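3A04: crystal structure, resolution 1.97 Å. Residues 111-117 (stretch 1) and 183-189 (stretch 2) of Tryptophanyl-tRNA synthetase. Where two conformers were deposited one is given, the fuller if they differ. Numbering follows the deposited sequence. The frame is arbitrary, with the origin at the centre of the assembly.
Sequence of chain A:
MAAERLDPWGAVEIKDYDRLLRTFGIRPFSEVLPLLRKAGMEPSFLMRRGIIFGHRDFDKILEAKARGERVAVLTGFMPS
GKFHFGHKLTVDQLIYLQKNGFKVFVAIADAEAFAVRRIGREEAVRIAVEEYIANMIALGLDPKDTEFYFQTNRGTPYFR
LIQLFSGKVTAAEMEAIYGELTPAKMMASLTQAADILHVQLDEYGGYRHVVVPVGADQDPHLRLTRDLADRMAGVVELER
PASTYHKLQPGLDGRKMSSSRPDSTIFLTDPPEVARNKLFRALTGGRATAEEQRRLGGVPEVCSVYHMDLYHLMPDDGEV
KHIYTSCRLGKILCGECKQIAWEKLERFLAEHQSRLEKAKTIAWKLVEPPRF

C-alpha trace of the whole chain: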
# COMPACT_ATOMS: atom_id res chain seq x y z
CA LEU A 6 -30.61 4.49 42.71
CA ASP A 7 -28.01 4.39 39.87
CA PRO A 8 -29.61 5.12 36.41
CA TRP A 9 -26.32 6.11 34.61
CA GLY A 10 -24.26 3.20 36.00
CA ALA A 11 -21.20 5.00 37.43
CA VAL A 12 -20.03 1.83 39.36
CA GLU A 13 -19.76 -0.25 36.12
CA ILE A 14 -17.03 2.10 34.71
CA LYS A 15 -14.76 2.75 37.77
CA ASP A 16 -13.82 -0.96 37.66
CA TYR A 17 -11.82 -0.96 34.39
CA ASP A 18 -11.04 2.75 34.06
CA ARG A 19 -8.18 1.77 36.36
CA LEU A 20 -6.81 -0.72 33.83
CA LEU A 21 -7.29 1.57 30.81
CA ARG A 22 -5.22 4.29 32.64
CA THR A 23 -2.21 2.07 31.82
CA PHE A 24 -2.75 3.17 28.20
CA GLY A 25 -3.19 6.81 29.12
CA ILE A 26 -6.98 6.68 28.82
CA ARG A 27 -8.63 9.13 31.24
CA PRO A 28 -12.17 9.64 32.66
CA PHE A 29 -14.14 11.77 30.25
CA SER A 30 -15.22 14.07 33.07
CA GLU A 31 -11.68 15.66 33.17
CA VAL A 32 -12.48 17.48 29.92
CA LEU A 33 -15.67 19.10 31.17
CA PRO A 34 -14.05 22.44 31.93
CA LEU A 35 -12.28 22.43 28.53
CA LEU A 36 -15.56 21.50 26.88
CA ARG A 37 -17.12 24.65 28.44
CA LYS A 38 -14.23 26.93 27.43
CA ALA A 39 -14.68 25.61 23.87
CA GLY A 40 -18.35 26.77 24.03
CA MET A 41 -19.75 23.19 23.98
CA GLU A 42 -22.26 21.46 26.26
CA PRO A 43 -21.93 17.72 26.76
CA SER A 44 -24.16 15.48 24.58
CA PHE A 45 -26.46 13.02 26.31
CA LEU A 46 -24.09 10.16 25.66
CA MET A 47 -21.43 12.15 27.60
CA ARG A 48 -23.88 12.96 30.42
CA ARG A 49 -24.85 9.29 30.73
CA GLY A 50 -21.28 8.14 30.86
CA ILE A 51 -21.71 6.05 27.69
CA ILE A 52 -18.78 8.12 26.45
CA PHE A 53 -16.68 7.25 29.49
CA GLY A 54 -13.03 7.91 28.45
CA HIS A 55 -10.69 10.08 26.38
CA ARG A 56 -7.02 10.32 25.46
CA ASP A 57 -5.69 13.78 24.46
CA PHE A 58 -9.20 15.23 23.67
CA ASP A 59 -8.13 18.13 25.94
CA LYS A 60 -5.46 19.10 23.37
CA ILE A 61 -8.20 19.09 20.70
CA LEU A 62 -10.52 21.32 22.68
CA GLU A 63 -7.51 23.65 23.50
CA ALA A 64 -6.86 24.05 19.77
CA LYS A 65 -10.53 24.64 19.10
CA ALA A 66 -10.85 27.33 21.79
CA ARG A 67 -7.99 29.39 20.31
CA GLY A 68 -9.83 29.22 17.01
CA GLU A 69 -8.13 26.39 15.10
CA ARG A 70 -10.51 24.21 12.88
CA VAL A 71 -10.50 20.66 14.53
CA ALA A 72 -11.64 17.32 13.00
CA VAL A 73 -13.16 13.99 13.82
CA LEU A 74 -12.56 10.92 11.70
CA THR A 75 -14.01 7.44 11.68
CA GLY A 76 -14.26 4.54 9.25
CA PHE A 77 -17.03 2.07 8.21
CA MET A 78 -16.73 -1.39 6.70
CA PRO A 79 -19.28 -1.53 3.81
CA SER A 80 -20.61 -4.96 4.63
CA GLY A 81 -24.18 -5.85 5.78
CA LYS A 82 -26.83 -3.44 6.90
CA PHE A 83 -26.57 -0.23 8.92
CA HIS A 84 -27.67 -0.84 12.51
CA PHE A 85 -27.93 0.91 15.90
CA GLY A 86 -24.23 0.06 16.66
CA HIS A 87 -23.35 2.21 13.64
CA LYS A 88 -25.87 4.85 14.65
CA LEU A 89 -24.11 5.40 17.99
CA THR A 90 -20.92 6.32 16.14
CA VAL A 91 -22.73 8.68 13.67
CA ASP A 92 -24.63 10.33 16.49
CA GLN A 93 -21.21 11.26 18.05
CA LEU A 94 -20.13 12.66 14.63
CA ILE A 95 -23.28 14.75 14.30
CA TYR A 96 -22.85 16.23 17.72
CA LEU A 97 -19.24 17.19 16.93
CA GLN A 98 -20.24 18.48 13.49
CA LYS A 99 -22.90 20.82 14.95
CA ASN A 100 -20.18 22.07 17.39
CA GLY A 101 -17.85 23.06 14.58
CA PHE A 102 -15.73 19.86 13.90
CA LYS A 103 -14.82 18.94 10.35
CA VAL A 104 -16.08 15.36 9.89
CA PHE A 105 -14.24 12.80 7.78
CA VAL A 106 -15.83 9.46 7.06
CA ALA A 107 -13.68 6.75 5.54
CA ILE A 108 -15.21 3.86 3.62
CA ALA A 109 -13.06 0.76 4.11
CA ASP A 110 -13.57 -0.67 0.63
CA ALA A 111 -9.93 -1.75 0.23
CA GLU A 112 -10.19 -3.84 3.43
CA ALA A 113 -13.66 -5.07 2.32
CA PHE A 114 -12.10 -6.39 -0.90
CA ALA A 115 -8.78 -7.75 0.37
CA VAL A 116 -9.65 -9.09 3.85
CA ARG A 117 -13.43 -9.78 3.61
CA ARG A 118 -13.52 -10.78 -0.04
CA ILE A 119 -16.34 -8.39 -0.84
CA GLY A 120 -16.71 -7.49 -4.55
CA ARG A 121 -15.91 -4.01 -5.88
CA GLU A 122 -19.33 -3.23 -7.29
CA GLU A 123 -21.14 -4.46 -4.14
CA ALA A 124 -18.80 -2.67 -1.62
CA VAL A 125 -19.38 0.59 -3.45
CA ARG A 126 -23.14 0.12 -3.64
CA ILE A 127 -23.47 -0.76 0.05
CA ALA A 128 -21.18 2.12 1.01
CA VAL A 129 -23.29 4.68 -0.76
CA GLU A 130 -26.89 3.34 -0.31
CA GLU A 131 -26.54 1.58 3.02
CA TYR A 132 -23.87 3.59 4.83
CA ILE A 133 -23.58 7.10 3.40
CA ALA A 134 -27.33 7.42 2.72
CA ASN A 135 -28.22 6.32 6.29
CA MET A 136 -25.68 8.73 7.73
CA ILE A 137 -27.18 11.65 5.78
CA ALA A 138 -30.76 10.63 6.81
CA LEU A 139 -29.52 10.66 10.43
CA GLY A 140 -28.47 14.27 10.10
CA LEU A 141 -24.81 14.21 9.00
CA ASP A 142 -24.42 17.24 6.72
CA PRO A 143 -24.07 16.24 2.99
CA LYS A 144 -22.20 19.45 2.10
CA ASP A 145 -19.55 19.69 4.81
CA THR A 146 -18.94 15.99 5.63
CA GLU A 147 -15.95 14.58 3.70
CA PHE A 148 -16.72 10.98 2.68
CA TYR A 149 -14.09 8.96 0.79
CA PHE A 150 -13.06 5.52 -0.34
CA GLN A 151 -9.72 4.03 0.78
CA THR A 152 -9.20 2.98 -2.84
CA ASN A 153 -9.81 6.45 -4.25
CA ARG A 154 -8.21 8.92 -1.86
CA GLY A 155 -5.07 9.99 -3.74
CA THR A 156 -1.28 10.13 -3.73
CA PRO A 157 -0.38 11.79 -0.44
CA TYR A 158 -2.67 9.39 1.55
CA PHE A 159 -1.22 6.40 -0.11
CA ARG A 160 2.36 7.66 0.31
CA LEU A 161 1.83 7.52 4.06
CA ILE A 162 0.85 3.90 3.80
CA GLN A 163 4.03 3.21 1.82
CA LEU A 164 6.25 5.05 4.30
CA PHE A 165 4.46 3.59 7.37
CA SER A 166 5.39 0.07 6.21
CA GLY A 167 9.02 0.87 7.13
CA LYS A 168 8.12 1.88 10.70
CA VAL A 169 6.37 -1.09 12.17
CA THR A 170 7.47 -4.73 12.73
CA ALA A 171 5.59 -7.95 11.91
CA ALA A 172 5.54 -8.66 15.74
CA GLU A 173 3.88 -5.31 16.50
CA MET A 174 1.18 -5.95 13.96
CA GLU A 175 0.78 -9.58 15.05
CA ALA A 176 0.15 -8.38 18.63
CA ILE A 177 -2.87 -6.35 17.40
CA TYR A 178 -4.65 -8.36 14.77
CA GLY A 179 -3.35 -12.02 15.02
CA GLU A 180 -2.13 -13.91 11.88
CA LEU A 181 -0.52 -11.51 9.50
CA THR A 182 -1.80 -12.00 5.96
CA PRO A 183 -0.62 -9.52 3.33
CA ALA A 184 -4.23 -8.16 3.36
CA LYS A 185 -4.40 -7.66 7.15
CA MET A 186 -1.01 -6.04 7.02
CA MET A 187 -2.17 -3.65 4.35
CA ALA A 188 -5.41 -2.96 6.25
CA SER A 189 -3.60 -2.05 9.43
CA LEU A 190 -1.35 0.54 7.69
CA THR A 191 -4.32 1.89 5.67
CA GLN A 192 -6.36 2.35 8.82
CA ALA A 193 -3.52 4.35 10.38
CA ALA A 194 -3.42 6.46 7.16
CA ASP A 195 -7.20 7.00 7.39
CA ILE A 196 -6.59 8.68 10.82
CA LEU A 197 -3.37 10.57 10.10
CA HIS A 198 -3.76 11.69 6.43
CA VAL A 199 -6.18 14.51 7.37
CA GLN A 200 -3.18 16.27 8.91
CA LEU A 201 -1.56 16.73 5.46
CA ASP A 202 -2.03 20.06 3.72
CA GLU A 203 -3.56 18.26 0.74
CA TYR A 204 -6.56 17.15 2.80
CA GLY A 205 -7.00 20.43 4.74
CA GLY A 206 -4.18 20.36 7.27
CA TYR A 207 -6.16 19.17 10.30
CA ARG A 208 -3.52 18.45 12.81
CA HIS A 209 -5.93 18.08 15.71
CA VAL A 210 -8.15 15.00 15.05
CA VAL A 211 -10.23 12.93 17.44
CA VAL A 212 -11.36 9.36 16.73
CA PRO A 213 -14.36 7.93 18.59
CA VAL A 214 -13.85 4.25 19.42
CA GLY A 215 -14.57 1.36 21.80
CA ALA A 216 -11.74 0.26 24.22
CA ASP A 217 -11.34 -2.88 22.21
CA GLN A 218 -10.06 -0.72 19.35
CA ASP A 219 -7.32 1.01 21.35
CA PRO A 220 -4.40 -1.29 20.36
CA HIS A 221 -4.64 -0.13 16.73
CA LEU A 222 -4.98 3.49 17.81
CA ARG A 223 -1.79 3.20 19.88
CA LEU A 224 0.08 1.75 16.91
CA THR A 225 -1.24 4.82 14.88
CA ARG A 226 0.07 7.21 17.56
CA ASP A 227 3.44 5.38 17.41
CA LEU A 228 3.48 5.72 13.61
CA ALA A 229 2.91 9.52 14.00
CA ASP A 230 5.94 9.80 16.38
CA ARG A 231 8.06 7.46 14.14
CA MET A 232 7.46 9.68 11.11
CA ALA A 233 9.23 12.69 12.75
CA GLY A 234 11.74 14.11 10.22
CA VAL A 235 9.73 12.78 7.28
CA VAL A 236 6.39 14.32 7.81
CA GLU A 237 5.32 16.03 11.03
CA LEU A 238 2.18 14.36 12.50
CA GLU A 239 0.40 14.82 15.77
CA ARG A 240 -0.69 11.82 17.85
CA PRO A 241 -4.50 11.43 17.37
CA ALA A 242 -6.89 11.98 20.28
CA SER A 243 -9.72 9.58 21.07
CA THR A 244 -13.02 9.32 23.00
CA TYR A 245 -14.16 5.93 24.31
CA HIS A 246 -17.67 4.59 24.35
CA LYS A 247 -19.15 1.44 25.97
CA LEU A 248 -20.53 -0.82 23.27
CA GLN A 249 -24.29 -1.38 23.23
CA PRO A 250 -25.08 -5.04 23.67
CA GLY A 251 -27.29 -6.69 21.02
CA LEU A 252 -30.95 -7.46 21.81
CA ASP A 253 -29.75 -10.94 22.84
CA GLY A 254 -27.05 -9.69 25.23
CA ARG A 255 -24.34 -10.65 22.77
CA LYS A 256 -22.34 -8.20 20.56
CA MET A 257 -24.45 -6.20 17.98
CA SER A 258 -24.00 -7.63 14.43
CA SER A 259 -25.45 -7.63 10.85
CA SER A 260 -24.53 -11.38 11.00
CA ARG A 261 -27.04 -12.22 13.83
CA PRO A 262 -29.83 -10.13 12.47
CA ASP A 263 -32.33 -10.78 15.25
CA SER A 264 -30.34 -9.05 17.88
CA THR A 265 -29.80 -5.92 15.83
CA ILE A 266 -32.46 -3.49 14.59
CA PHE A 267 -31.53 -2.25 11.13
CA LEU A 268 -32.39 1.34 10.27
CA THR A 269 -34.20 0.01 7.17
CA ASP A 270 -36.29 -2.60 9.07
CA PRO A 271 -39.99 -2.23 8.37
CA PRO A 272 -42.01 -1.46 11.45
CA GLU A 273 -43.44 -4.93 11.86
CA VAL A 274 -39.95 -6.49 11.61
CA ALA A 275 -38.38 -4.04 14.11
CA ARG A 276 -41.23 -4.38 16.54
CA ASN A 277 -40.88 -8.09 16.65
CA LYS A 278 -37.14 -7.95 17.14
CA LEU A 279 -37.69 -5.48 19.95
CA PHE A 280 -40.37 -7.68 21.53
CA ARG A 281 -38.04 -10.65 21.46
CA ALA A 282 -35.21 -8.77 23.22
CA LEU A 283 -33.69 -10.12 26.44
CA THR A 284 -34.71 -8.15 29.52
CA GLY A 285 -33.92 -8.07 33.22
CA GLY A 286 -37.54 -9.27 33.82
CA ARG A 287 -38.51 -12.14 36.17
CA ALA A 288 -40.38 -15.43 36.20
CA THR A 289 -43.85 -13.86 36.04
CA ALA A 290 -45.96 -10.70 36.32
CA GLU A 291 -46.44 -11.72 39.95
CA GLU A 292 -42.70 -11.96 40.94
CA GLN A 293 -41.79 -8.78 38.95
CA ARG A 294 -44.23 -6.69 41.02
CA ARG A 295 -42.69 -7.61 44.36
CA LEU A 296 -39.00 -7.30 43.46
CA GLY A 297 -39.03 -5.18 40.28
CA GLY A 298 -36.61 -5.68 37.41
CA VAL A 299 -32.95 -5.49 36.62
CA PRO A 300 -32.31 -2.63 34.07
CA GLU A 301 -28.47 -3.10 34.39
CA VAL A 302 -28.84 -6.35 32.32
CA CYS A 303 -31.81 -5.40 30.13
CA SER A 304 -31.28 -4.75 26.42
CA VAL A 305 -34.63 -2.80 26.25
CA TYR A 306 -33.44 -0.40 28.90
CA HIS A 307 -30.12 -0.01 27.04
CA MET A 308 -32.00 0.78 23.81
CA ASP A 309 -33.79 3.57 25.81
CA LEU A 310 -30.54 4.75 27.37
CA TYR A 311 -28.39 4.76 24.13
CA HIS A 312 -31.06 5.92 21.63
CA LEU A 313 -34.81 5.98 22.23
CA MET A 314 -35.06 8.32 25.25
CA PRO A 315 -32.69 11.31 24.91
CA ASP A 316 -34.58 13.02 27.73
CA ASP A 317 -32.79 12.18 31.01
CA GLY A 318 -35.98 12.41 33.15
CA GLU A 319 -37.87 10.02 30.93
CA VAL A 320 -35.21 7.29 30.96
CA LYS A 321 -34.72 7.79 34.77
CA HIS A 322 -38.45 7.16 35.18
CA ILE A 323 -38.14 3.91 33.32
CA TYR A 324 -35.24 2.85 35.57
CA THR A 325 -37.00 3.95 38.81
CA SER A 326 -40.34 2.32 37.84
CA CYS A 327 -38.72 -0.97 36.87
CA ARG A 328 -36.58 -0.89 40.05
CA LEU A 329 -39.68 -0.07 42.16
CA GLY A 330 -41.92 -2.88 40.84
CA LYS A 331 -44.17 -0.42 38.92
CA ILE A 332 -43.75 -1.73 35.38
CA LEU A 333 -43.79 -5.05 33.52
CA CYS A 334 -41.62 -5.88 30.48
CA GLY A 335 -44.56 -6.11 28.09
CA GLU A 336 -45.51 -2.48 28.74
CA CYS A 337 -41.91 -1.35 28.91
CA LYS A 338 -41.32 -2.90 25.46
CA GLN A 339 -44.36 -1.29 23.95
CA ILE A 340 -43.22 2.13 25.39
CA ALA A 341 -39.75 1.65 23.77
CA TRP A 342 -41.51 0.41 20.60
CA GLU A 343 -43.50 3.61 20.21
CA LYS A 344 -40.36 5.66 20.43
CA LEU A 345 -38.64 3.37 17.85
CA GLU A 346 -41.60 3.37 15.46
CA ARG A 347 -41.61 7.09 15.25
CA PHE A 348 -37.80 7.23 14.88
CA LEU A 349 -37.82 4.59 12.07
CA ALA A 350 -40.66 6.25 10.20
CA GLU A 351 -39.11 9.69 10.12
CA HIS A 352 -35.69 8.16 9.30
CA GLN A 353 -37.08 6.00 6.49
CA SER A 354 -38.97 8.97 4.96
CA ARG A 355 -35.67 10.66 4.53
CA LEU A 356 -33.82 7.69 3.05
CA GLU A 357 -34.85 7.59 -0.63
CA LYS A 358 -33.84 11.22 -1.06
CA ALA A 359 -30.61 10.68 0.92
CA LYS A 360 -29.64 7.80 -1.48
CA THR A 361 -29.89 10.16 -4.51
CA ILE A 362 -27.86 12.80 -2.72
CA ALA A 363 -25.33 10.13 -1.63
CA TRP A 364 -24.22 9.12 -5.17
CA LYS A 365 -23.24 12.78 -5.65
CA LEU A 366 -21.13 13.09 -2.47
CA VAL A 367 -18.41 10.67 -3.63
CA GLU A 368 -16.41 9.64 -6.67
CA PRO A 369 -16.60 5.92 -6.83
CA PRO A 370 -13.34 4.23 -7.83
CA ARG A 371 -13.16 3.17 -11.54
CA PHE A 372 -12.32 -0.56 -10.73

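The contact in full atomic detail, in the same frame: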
# COMPACT_ATOMS: atom_id res chain seq x y z
N ALA A 111 -11.11 -0.97 0.50
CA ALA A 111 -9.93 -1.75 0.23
C ALA A 111 -9.88 -2.99 1.20
O ALA A 111 -9.69 -4.16 0.78
CB ALA A 111 -8.64 -0.82 0.45
N GLU A 112 -10.13 -2.74 2.46
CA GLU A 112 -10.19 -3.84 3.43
C GLU A 112 -11.33 -4.81 3.09
O GLU A 112 -11.16 -6.06 3.19
CB GLU A 112 -10.34 -3.29 4.84
CG GLU A 112 -10.24 -4.40 5.89
CD GLU A 112 -10.33 -3.86 7.34
OE1 GLU A 112 -10.18 -2.62 7.57
OE2 GLU A 112 -10.47 -4.71 8.24
N ALA A 113 -12.48 -4.25 2.71
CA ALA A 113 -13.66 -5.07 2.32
C ALA A 113 -13.26 -6.05 1.21
O ALA A 113 -13.58 -7.26 1.26
CB ALA A 113 -14.83 -4.16 1.80
N PHE A 114 -12.53 -5.55 0.21
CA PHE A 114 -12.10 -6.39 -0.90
C PHE A 114 -11.07 -7.41 -0.42
O PHE A 114 -11.23 -8.63 -0.63
CB PHE A 114 -11.53 -5.57 -2.07
CG PHE A 114 -11.10 -6.44 -3.23
CD1 PHE A 114 -12.04 -6.84 -4.18
CD2 PHE A 114 -9.74 -6.89 -3.34
CE1 PHE A 114 -11.65 -7.64 -5.24
CE2 PHE A 114 -9.32 -7.68 -4.40
CZ PHE A 114 -10.29 -8.04 -5.36
N ALA A 115 -9.98 -6.92 0.17
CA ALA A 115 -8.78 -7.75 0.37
C ALA A 115 -8.91 -8.70 1.58
O ALA A 115 -8.43 -9.83 1.53
CB ALA A 115 -7.51 -6.83 0.56
N VAL A 116 -9.54 -8.25 2.65
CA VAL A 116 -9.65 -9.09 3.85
C VAL A 116 -11.02 -9.82 3.74
O VAL A 116 -11.09 -11.05 3.93
CB VAL A 116 -9.59 -8.29 5.18
CG1 VAL A 116 -9.83 -9.21 6.43
CG2 VAL A 116 -8.24 -7.59 5.34
N ARG A 117 -12.09 -9.10 3.46
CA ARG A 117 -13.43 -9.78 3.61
C ARG A 117 -13.95 -10.38 2.33
O ARG A 117 -15.03 -10.96 2.32
CB ARG A 117 -14.47 -8.80 4.11
CG ARG A 117 -14.04 -8.09 5.35
CD ARG A 117 -14.58 -8.74 6.57
NE ARG A 117 -14.42 -7.83 7.72
CZ ARG A 117 -15.42 -7.24 8.38
NH1 ARG A 117 -16.73 -7.47 8.06
NH2 ARG A 117 -15.10 -6.43 9.39
N PRO A 183 -0.86 -10.80 4.01
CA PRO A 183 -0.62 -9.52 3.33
C PRO A 183 -1.82 -8.54 3.43
O PRO A 183 -1.63 -7.31 3.68
CB PRO A 183 -0.31 -9.94 1.89
CG PRO A 183 0.36 -11.42 2.11
CD PRO A 183 -0.56 -11.98 3.15
N ALA A 184 -3.04 -9.06 3.27
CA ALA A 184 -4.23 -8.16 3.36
C ALA A 184 -4.41 -7.50 4.73
O ALA A 184 -4.76 -6.32 4.79
CB ALA A 184 -5.58 -8.92 2.91
N LYS A 185 -4.24 -8.25 5.86
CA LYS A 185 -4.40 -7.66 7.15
C LYS A 185 -3.28 -6.71 7.43
O LYS A 185 -3.45 -5.71 8.13
CB LYS A 185 -4.47 -8.76 8.27
CG LYS A 185 -5.89 -9.52 8.16
CD LYS A 185 -5.94 -10.81 9.00
CE LYS A 185 -5.77 -10.51 10.42
NZ LYS A 185 -5.45 -11.81 11.19
N MET A 186 -2.12 -6.95 6.87
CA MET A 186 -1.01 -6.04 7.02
C MET A 186 -1.34 -4.75 6.32
O MET A 186 -1.23 -3.72 6.86
CB MET A 186 0.40 -6.44 6.54
CG MET A 186 0.89 -7.81 7.06
SD MET A 186 2.67 -8.12 6.93
CE MET A 186 2.90 -8.95 5.35
N MET A 187 -1.76 -4.85 5.09
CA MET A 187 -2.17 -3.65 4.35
C MET A 187 -3.30 -2.92 5.10
O MET A 187 -3.32 -1.66 5.20
CB MET A 187 -2.57 -4.05 2.94
CG MET A 187 -3.08 -2.88 2.09
SD MET A 187 -1.64 -1.90 1.48
CE MET A 187 -0.72 -3.17 0.83
N ALA A 188 -4.30 -3.66 5.57
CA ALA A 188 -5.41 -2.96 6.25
C ALA A 188 -5.00 -2.17 7.48
O ALA A 188 -5.56 -1.11 7.78
CB ALA A 188 -6.49 -3.99 6.63
N SER A 189 -4.06 -2.73 8.25
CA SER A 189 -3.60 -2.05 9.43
C SER A 189 -2.89 -0.71 9.09
O SER A 189 -3.16 0.32 9.69
CB SER A 189 -2.69 -3.00 10.19
OG SER A 189 -2.19 -2.27 11.27
O HOH W 1 -8.14 -0.89 6.36

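The contact between residues 111-117 and 183-189 of this tryptophanyl-tRNA synthetase is a small, alanine-lined helix packing, held by van der Waals contact and one bridging water, with no direct hydrogen bond between the stretches. It illustrates a general principle: where helices meet through alanine, on one side or both, their backbones can come unusually near. Here the CA atoms of Ala-115 and Ala-184 lie 5.5 Å apart, and those of Glu-112 and Ala-188 5.6 Å. The two pairings are about one helical turn apart along each chain, three residues from Glu-112 to Ala-115 and four from Ala-184 to Ala-188. Each backbone is internally bonded, as in Ala-115 N to Ala-111 O and Ala-188 N to Ala-184 O, both 2.8 Å, so the main-chain amides that make these bonds are already satisfied.

The tightest approach belongs to Ala-184, whose CB sits 3.3 Å from Ala-115 O and 3.7 Å from Ala-115 CB; both CA-to-CB bonds point toward the opposing stretch. Val-116, with chi1 in the t well, extends the apolar patch. Its CG2 lies 3.8 Å from Ala-184 CB and 4.2 Å from Ala-188 CB, reaching the methyls of both alanines of the second stretch, and it also stands 4.1 Å from Lys-185 CG. That last contact uses the aliphatic part of the lysine, while its end leads away and NZ is hydrogen-bonded elsewhere in the structure.

Glu-112 divides its chemistry along its length. Its CG packs 3.8 Å from Ala-188 CB, and the extended t,t chain carries the carboxylate to a water that donates to Glu-112 OE1 at 2.9 Å and to Ala-188 O at 3.0 Å. Two acceptors cannot bond each other directly; a water with two protons to give links them. Only 233 Å² is buried in total, counting both sides.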